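Local coordinates for beta-xylanase (Roseburia intestinalis L1-82, PDB 6SGF), which binds xylan with low affinity through this CBM86 carbohydrate-binding module, one domain of a larger enzyme that probably cleaves internal beta-1,4-xylosidic linkages, at residues S52-V66 with N118-K131. Residues are numbered along the deposited sequence; the frame is centred on the assembly and turned at random.
Sequences SQVNAVTFQVADQKV and NATVSLVSVTFELK. With CD (cadmium ion), chain N; CD (cadmium ion), chain S.
V57 lays its two methyls against the F128 ring: CG1 sits over one face, 4.2 Å from the ring centroid in a CH-pi contact, while CG2 touches CD2 near the rim. CG1 stands anti to the backbone N (chi1 -176°), which also brings it within 3.6 Å of V126 CG1. On the same sheet face the F59 ring lies alongside V126, and V61 follows, packing on V121. The other face is more polar. There Q60 runs out extended, its CG against V124 CB and its OE1 3.1 Å from S125 OG, a hydroxyl that also meets a water held by T58 O and T127 OG1. With alanine at Q60, V124 CG1 would probably be less covered and S125 OG would lose its neighbouring amide oxygen. Antiparallel backbone bonds knit 56-62 to 122-129, with T58 and T127 exchanging a pair. Two classic beta bulges offset the register: Q60 O receives V124 N at 2.8 Å and, weakly, S125 N, while E129 O takes both N55 N and A56 N in its carbonyl plane. Beyond the E129 bulge, K131 NZ reaches S52 O at 2.9 Å, from above the carbonyl plane. E129 chelates one cadmium ion with both carboxylate oxygens; D63 OD1 binds another, shared with D27 of the second subunit. Farther out, strands 93-96 and 29-34 continue the sheet, and L45 and I49 of the opposing sheet pack on F128. The whole is a bulged antiparallel strand pair within one sheet of the module's beta-sandwich, a fold common among carbohydrate-binding modules.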
loop_
_atom_site.group_PDB
_atom_site.type_symbol
_atom_site.label_atom_id
_atom_site.label_comp_id
_atom_site.label_asym_id
_atom_site.label_seq_id
_atom_site.Cartn_x
_atom_site.Cartn_y
_atom_site.Cartn_z
ATOM N N SER B 52 -12.288 -13.974 -14.629
ATOM C CA SER B 52 -12.483 -13.420 -15.974
ATOM C C SER B 52 -12.491 -11.898 -15.973
ATOM O O SER B 52 -12.446 -11.294 -17.054
ATOM C CB SER B 52 -13.775 -13.850 -16.666
ATOM O OG SER B 52 -14.814 -12.861 -16.482
ATOM N N GLN B 53 -12.641 -11.250 -14.796
ATOM C CA GLN B 53 -12.692 -9.787 -14.742
ATOM C C GLN B 53 -11.319 -9.130 -14.618
ATOM O O GLN B 53 -11.231 -7.902 -14.681
ATOM C CB GLN B 53 -13.499 -9.232 -13.542
ATOM C CG GLN B 53 -14.900 -9.737 -13.280
ATOM C CD GLN B 53 -15.414 -9.242 -11.908
ATOM O OE1 GLN B 53 -16.421 -8.540 -11.819
ATOM N NE2 GLN B 53 -14.701 -9.608 -10.839
ATOM N N VAL B 54 -10.245 -9.887 -14.404
ATOM C CA VAL B 54 -8.967 -9.303 -14.007
ATOM C C VAL B 54 -8.029 -9.229 -15.201
ATOM O O VAL B 54 -7.779 -10.240 -15.874
ATOM C CB VAL B 54 -8.323 -10.113 -12.865
ATOM C CG1 VAL B 54 -6.952 -9.559 -12.531
ATOM C CG2 VAL B 54 -9.212 -10.090 -11.640
ATOM N N ASN B 55 -7.500 -8.038 -15.464
ATOM C CA ASN B 55 -6.502 -7.901 -16.509
ATOM C C ASN B 55 -5.095 -8.138 -15.988
ATOM O O ASN B 55 -4.293 -8.792 -16.650
ATOM C CB ASN B 55 -6.558 -6.513 -17.149
ATOM C CG ASN B 55 -5.761 -6.456 -18.416
ATOM O OD1 ASN B 55 -5.986 -7.255 -19.326
ATOM N ND2 ASN B 55 -4.803 -5.541 -18.481
ATOM N N ALA B 56 -4.788 -7.651 -14.786
ATOM C CA ALA B 56 -3.418 -7.678 -14.306
ATOM C C ALA B 56 -3.432 -7.735 -12.790
ATOM O O ALA B 56 -4.303 -7.140 -12.142
ATOM C CB ALA B 56 -2.646 -6.430 -14.793
ATOM N N VAL B 57 -2.464 -8.461 -12.238
ATOM C CA VAL B 57 -2.202 -8.483 -10.802
ATOM C C VAL B 57 -0.769 -7.993 -10.589
ATOM O O VAL B 57 0.180 -8.605 -11.091
ATOM C CB VAL B 57 -2.384 -9.887 -10.197
ATOM C CG1 VAL B 57 -2.190 -9.830 -8.692
ATOM C CG2 VAL B 57 -3.783 -10.472 -10.513
ATOM N N THR B 58 -0.601 -6.920 -9.816
ATOM C CA THR B 58 0.710 -6.328 -9.607
ATOM C C THR B 58 1.116 -6.456 -8.141
ATOM O O THR B 58 0.405 -5.986 -7.249
ATOM C CB THR B 58 0.720 -4.867 -10.050
ATOM O OG1 THR B 58 0.397 -4.808 -11.442
ATOM C CG2 THR B 58 2.110 -4.259 -9.837
ATOM N N PHE B 59 2.250 -7.096 -7.908
ATOM C CA PHE B 59 2.817 -7.264 -6.582
ATOM C C PHE B 59 3.869 -6.185 -6.386
ATOM O O PHE B 59 4.795 -6.070 -7.201
ATOM C CB PHE B 59 3.483 -8.630 -6.398
ATOM C CG PHE B 59 2.567 -9.806 -6.557
ATOM C CD1 PHE B 59 1.999 -10.115 -7.793
ATOM C CD2 PHE B 59 2.303 -10.614 -5.487
ATOM C CE1 PHE B 59 1.185 -11.229 -7.950
ATOM C CE2 PHE B 59 1.528 -11.722 -5.620
ATOM C CZ PHE B 59 0.948 -12.035 -6.867
ATOM N N GLN B 60 3.741 -5.419 -5.317
ATOM C CA GLN B 60 4.753 -4.453 -4.921
ATOM C C GLN B 60 5.560 -5.013 -3.759
ATOM O O GLN B 60 4.986 -5.432 -2.739
ATOM C CB GLN B 60 4.115 -3.121 -4.529
ATOM C CG GLN B 60 5.127 -2.028 -4.173
ATOM C CD GLN B 60 4.469 -0.666 -3.882
ATOM O OE1 GLN B 60 3.252 -0.553 -3.716
ATOM N NE2 GLN B 60 5.279 0.351 -3.818
ATOM N N VAL B 61 6.885 -5.010 -3.917
ATOM C CA VAL B 61 7.813 -5.539 -2.930
ATOM C C VAL B 61 8.855 -4.487 -2.556
ATOM O O VAL B 61 9.040 -3.471 -3.236
ATOM C CB VAL B 61 8.496 -6.831 -3.412
ATOM C CG1 VAL B 61 7.469 -7.905 -3.708
ATOM C CG2 VAL B 61 9.353 -6.567 -4.603
ATOM N N ALA B 62 9.551 -4.759 -1.452
ATOM C CA ALA B 62 10.620 -3.889 -0.973
ATOM C C ALA B 62 11.693 -4.761 -0.334
ATOM O O ALA B 62 11.425 -5.871 0.105
ATOM C CB ALA B 62 10.076 -2.835 0.008
ATOM N N ASP B 63 12.918 -4.246 -0.310
ATOM C CA ASP B 63 14.057 -4.927 0.313
ATOM C C ASP B 63 14.223 -6.356 -0.209
ATOM O O ASP B 63 14.514 -7.293 0.541
ATOM C CB ASP B 63 13.938 -4.906 1.828
ATOM C CG ASP B 63 14.361 -3.578 2.404
ATOM O OD1 ASP B 63 15.297 -2.974 1.841
ATOM O OD2 ASP B 63 13.739 -3.174 3.386
ATOM N N GLN B 64 14.056 -6.516 -1.516
ATOM C CA GLN B 64 14.159 -7.831 -2.141
ATOM C C GLN B 64 15.623 -8.252 -2.214
ATOM O O GLN B 64 16.442 -7.578 -2.844
ATOM C CB GLN B 64 13.546 -7.809 -3.541
ATOM C CG GLN B 64 13.518 -9.195 -4.218
ATOM C CD GLN B 64 12.924 -9.166 -5.626
ATOM O OE1 GLN B 64 12.433 -8.157 -6.092
ATOM N NE2 GLN B 64 13.003 -10.277 -6.300
ATOM N N LYS B 65 15.943 -9.378 -1.579
ATOM C CA LYS B 65 17.307 -9.879 -1.519
ATOM C C LYS B 65 17.451 -11.251 -2.149
ATOM O O LYS B 65 18.479 -11.901 -1.937
ATOM C CB LYS B 65 17.817 -9.931 -0.082
ATOM C CG LYS B 65 17.702 -8.624 0.655
ATOM C CD LYS B 65 18.764 -7.647 0.352
ATOM C CE LYS B 65 18.655 -6.464 1.339
ATOM N NZ LYS B 65 17.658 -5.440 0.876
ATOM N N VAL B 66 16.449 -11.708 -2.898
ATOM C CA VAL B 66 16.475 -13.013 -3.565
ATOM C C VAL B 66 15.494 -12.954 -4.733
ATOM O O VAL B 66 14.466 -12.259 -4.623
ATOM C CB VAL B 66 16.134 -14.135 -2.568
ATOM C CG1 VAL B 66 14.725 -13.900 -1.981
ATOM C CG2 VAL B 66 16.233 -15.514 -3.234
ATOM N N ASN B 118 20.435 -15.682 3.417
ATOM C CA ASN B 118 19.920 -14.314 3.581
ATOM C C ASN B 118 18.873 -14.002 2.513
ATOM O O ASN B 118 18.899 -12.961 1.844
ATOM C CB ASN B 118 21.050 -13.286 3.555
ATOM C CG ASN B 118 22.056 -13.481 4.696
ATOM O OD1 ASN B 118 21.911 -14.374 5.534
ATOM N ND2 ASN B 118 23.080 -12.634 4.723
ATOM N N ALA B 119 17.970 -14.947 2.327
ATOM C CA ALA B 119 16.917 -14.838 1.320
ATOM C C ALA B 119 15.697 -14.209 1.979
ATOM O O ALA B 119 14.974 -14.877 2.718
ATOM C CB ALA B 119 16.584 -16.215 0.763
ATOM N N THR B 120 15.495 -12.914 1.744
ATOM C CA THR B 120 14.423 -12.170 2.385
ATOM C C THR B 120 13.807 -11.217 1.366
ATOM O O THR B 120 14.446 -10.824 0.383
ATOM C CB THR B 120 14.925 -11.395 3.632
ATOM O OG1 THR B 120 15.908 -10.437 3.252
ATOM C CG2 THR B 120 15.563 -12.317 4.662
ATOM N N VAL B 121 12.554 -10.842 1.624
ATOM C CA VAL B 121 11.838 -9.856 0.815
ATOM C C VAL B 121 10.661 -9.374 1.654
ATOM O O VAL B 121 10.216 -10.056 2.579
ATOM C CB VAL B 121 11.369 -10.444 -0.543
ATOM C CG1 VAL B 121 10.302 -11.548 -0.338
ATOM C CG2 VAL B 121 10.825 -9.340 -1.428
ATOM N N SER B 122 10.170 -8.175 1.355
ATOM C CA SER B 122 8.962 -7.644 1.978
ATOM C C SER B 122 7.866 -7.442 0.948
ATOM O O SER B 122 8.123 -6.922 -0.144
ATOM C CB SER B 122 9.251 -6.316 2.661
ATOM O OG SER B 122 10.227 -6.499 3.644
ATOM N N LEU B 123 6.638 -7.825 1.297
ATOM C CA LEU B 123 5.484 -7.558 0.450
ATOM C C LEU B 123 4.815 -6.287 0.939
ATOM O O LEU B 123 4.433 -6.205 2.108
ATOM C CB LEU B 123 4.491 -8.725 0.457
ATOM C CG LEU B 123 3.189 -8.452 -0.305
ATOM C CD1 LEU B 123 3.377 -8.358 -1.796
ATOM C CD2 LEU B 123 2.127 -9.476 0.005
ATOM N N VAL B 124 4.631 -5.330 0.028
ATOM C CA VAL B 124 4.009 -4.036 0.299
ATOM C C VAL B 124 2.531 -4.047 -0.027
ATOM O O VAL B 124 1.699 -3.606 0.772
ATOM C CB VAL B 124 4.738 -2.936 -0.515
ATOM C CG1 VAL B 124 4.049 -1.576 -0.359
ATOM C CG2 VAL B 124 6.224 -2.916 -0.157
ATOM N N SER B 125 2.171 -4.519 -1.214
ATOM C CA SER B 125 0.785 -4.457 -1.630
ATOM C C SER B 125 0.592 -5.373 -2.821
ATOM O O SER B 125 1.555 -5.727 -3.504
ATOM C CB SER B 125 0.386 -3.038 -2.004
ATOM O OG SER B 125 1.053 -2.603 -3.171
ATOM N N VAL B 126 -0.668 -5.709 -3.072
ATOM C CA VAL B 126 -1.085 -6.421 -4.275
ATOM C C VAL B 126 -2.274 -5.686 -4.873
ATOM O O VAL B 126 -3.223 -5.347 -4.160
ATOM C CB VAL B 126 -1.448 -7.886 -3.980
ATOM C CG1 VAL B 126 -1.812 -8.599 -5.302
ATOM C CG2 VAL B 126 -0.282 -8.588 -3.264
ATOM N N THR B 127 -2.192 -5.401 -6.169
ATOM C CA THR B 127 -3.191 -4.619 -6.888
ATOM C C THR B 127 -3.814 -5.449 -8.001
ATOM O O THR B 127 -3.094 -6.055 -8.789
ATOM C CB THR B 127 -2.565 -3.371 -7.516
ATOM O OG1 THR B 127 -2.110 -2.465 -6.487
ATOM C CG2 THR B 127 -3.620 -2.704 -8.407
ATOM N N PHE B 128 -5.143 -5.468 -8.060
ATOM C CA PHE B 128 -5.897 -6.117 -9.128
ATOM C C PHE B 128 -6.496 -5.050 -10.020
ATOM O O PHE B 128 -7.319 -4.251 -9.558
ATOM C CB PHE B 128 -6.989 -6.988 -8.540
ATOM C CG PHE B 128 -6.445 -8.110 -7.714
ATOM C CD1 PHE B 128 -6.031 -7.888 -6.420
ATOM C CD2 PHE B 128 -6.307 -9.363 -8.259
ATOM C CE1 PHE B 128 -5.503 -8.912 -5.670
ATOM C CE2 PHE B 128 -5.788 -10.408 -7.503
ATOM C CZ PHE B 128 -5.368 -10.168 -6.213
ATOM N N GLU B 129 -6.049 -4.996 -11.271
ATOM C CA GLU B 129 -6.637 -4.087 -12.240
ATOM C C GLU B 129 -7.622 -4.847 -13.120
ATOM O O GLU B 129 -7.247 -5.828 -13.776
ATOM C CB GLU B 129 -5.608 -3.377 -13.104
ATOM C CG GLU B 129 -6.358 -2.384 -14.002
ATOM C CD GLU B 129 -5.494 -1.296 -14.510
ATOM O OE1 GLU B 129 -4.310 -1.301 -14.116
ATOM O OE2 GLU B 129 -5.987 -0.446 -15.302
ATOM N N LEU B 130 -8.856 -4.387 -13.159
ATOM C CA LEU B 130 -9.891 -5.111 -13.877
ATOM C C LEU B 130 -9.850 -4.728 -15.354
ATOM O O LEU B 130 -9.344 -3.675 -15.743
ATOM C CB LEU B 130 -11.261 -4.818 -13.291
ATOM C CG LEU B 130 -11.375 -4.979 -11.769
ATOM C CD1 LEU B 130 -12.813 -4.816 -11.346
ATOM C CD2 LEU B 130 -10.814 -6.332 -11.329
ATOM N N LYS B 131 -10.358 -5.624 -16.188
ATOM C CA LYS B 131 -10.427 -5.335 -17.616
ATOM C C LYS B 131 -11.339 -4.147 -17.888
ATOM O O LYS B 131 -12.295 -3.891 -17.154
ATOM C CB LYS B 131 -10.951 -6.557 -18.364
ATOM C CG LYS B 131 -10.018 -7.759 -18.342
ATOM C CD LYS B 131 -10.662 -8.984 -18.966
ATOM C CE LYS B 131 -9.804 -10.222 -18.696
ATOM N NZ LYS B 131 -10.448 -11.494 -19.116
HETATM CD CD CD N . 16.214 -0.816 2.164
HETATM CD CD CD S . -3.587 0.385 -15.733
HETATM O O HOH W 1 0.467 -3.367 -5.818
HETATM O O HOH W 2 -2.372 -4.537 -11.456
HETATM O O HOH W 3 14.760 -8.047 2.984
HETATM O O HOH W 4 10.975 -3.741 3.711
HETATM O O HOH W 5 15.652 -0.426 0.632
#